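Local coordinates for protein SAP-like pentraxin (Limulus polyphemus, PDB 3FLP) that probably acts as a calcium-dependent lectin of the pentraxin family, binding sugars as a doubly stacked ring of seven subunits per layer, at residues 35-40 / 179-184. Sequence-based numbering, arbitrary orientation.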
loop_
_atom_site.group_PDB
_atom_site.type_symbol
_atom_site.label_atom_id
_atom_site.label_comp_id
_atom_site.label_asym_id
_atom_site.label_seq_id
_atom_site.Cartn_x
_atom_site.Cartn_y
_atom_site.Cartn_z
ATOM N N THR A 35 21.962 -33.407 -13.923
ATOM C CA THR A 35 20.582 -33.303 -14.378
ATOM C C THR A 35 20.590 -32.284 -15.516
ATOM O O THR A 35 21.009 -31.134 -15.332
ATOM C CB THR A 35 19.618 -32.811 -13.265
ATOM O OG1 THR A 35 19.577 -33.767 -12.197
ATOM C CG2 THR A 35 18.205 -32.637 -13.825
ATOM N N VAL A 36 20.150 -32.714 -16.692
ATOM C CA VAL A 36 20.106 -31.837 -17.858
ATOM C C VAL A 36 18.647 -31.684 -18.286
ATOM O O VAL A 36 17.988 -32.659 -18.659
ATOM C CB VAL A 36 20.939 -32.418 -19.033
ATOM C CG1 VAL A 36 20.879 -31.475 -20.242
ATOM C CG2 VAL A 36 22.387 -32.627 -18.592
ATOM N N CYS A 37 18.148 -30.457 -18.209
ATOM C CA CYS A 37 16.769 -30.158 -18.572
ATOM C C CYS A 37 16.770 -29.094 -19.678
ATOM O O CYS A 37 17.628 -28.211 -19.699
ATOM C CB CYS A 37 16.012 -29.575 -17.371
ATOM S SG CYS A 37 15.317 -30.588 -16.007
ATOM N N GLN A 38 15.812 -29.180 -20.597
ATOM C CA GLN A 38 15.687 -28.185 -21.660
ATOM C C GLN A 38 14.386 -28.348 -22.432
ATOM O O GLN A 38 13.727 -29.383 -22.356
ATOM C CB GLN A 38 16.875 -28.235 -22.647
ATOM C CG GLN A 38 16.773 -29.281 -23.744
ATOM C CD GLN A 38 17.408 -30.598 -23.356
ATOM O OE1 GLN A 38 18.631 -30.743 -23.390
ATOM N NE2 GLN A 38 16.583 -31.564 -22.972
ATOM N N ARG A 39 14.014 -27.311 -23.170
ATOM C CA ARG A 39 12.806 -27.348 -23.981
ATOM C C ARG A 39 13.258 -27.627 -25.414
ATOM O O ARG A 39 14.180 -26.981 -25.918
ATOM C CB ARG A 39 12.067 -26.008 -23.873
ATOM C CG ARG A 39 11.526 -25.750 -22.460
ATOM C CD ARG A 39 11.154 -24.291 -22.184
ATOM N NE ARG A 39 11.004 -24.103 -20.743
ATOM C CZ ARG A 39 9.978 -24.568 -20.030
ATOM N NH1 ARG A 39 8.992 -25.235 -20.627
ATOM N NH2 ARG A 39 9.965 -24.419 -18.709
ATOM N N ILE A 40 12.631 -28.605 -26.058
ATOM C CA ILE A 40 12.995 -28.960 -27.423
ATOM C C ILE A 40 11.807 -29.149 -28.358
ATOM O O ILE A 40 10.714 -29.557 -27.944
ATOM C CB ILE A 40 13.834 -30.276 -27.481
ATOM C CG1 ILE A 40 13.074 -31.411 -26.785
ATOM C CG2 ILE A 40 15.204 -30.063 -26.855
ATOM C CD1 ILE A 40 13.737 -32.775 -26.914
ATOM N N SER A 179 9.338 -31.364 -11.938
ATOM C CA SER A 179 8.046 -30.806 -12.317
ATOM C C SER A 179 8.053 -29.290 -12.121
ATOM O O SER A 179 7.399 -28.568 -12.874
ATOM C CB SER A 179 6.903 -31.441 -11.511
ATOM O OG SER A 179 6.850 -30.949 -10.188
ATOM N N THR A 180 8.798 -28.796 -11.131
ATOM C CA THR A 180 8.851 -27.346 -10.917
ATOM C C THR A 180 9.744 -26.696 -11.969
ATOM O O THR A 180 9.628 -25.503 -12.235
ATOM C CB THR A 180 9.375 -26.958 -9.500
ATOM O OG1 THR A 180 10.766 -27.287 -9.376
ATOM C CG2 THR A 180 8.591 -27.691 -8.424
ATOM N N VAL A 181 10.638 -27.481 -12.566
ATOM C CA VAL A 181 11.520 -26.967 -13.612
ATOM C C VAL A 181 10.739 -26.835 -14.929
ATOM O O VAL A 181 10.846 -25.825 -15.629
ATOM C CB VAL A 181 12.734 -27.915 -13.850
ATOM C CG1 VAL A 181 13.530 -27.457 -15.066
ATOM C CG2 VAL A 181 13.635 -27.949 -12.623
ATOM N N ALA A 182 9.942 -27.850 -15.254
ATOM C CA ALA A 182 9.181 -27.859 -16.505
ATOM C C ALA A 182 8.051 -26.829 -16.609
ATOM O O ALA A 182 7.809 -26.288 -17.685
ATOM C CB ALA A 182 8.623 -29.259 -16.770
ATOM N N SER A 183 7.362 -26.562 -15.504
ATOM C CA SER A 183 6.251 -25.610 -15.518
ATOM C C SER A 183 6.600 -24.314 -16.221
ATOM O O SER A 183 7.547 -23.623 -15.845
ATOM C CB SER A 183 5.769 -25.295 -14.104
ATOM O OG SER A 183 5.128 -26.425 -13.539
ATOM N N CYS A 184 5.816 -23.991 -17.245
ATOM C CA CYS A 184 6.029 -22.779 -18.022
ATOM C C CYS A 184 5.842 -21.507 -17.199
ATOM O O CYS A 184 6.585 -20.541 -17.368
ATOM C CB CYS A 184 5.085 -22.749 -19.221
ATOM S SG CYS A 184 5.764 -23.345 -20.807
HETATM O O HOH W 1 12.331 -24.279 -17.144
#
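Arg-39, reaching out from strand 33-42, delivers its guanidinium to the C-terminal end of helix 175-182 and forks onto a single acceptor, the carbonyl oxygen of Ala-182. NH2 makes the stronger bond, 3.0 Å from Ala-182 O with an N-H...O angle of 151°; the one from NH1 to the same oxygen is weak, at 3.3 Å. That oxygen lies in the guanidinium plane, at the edge carrying both terminal nitrogens, whereas NH2 stands well above the plane of the carbonyl group. The chain is extended from CG to NE, and the turn at chi4 (-73°) sets CZ. A water accepts from NH2 (2.8 Å) and donates to Val-181 O, bringing a second carbonyl of the last helical turn into the network. Lying beside the C-terminal end of the helix, the positive charge is probably also stabilised a little by the partial negative charge there, although the main partner of Arg-39 is Asp-165, which forms a salt bridge through NE.

Apolar contact is made two residues earlier on the strand. Val-181 CG1, anti to the backbone N (chi1 172°), rests 3.7 Å from Cys-37 SG and also meets Cys-37 CB. This sulfur is tied to Cys-103 on strand 100-107, and Cys-184 SG, 3.7 Å from Arg-39 NH1, to Cys-215; a disulfide thus borders the contact at each end. Leu-217 of a neighbouring subunit packs on Val-181. The arrangement belongs to the pentraxin fold, a flattened beta sandwich with its single helix laid over one sheet, here on the face remote from the calcium site.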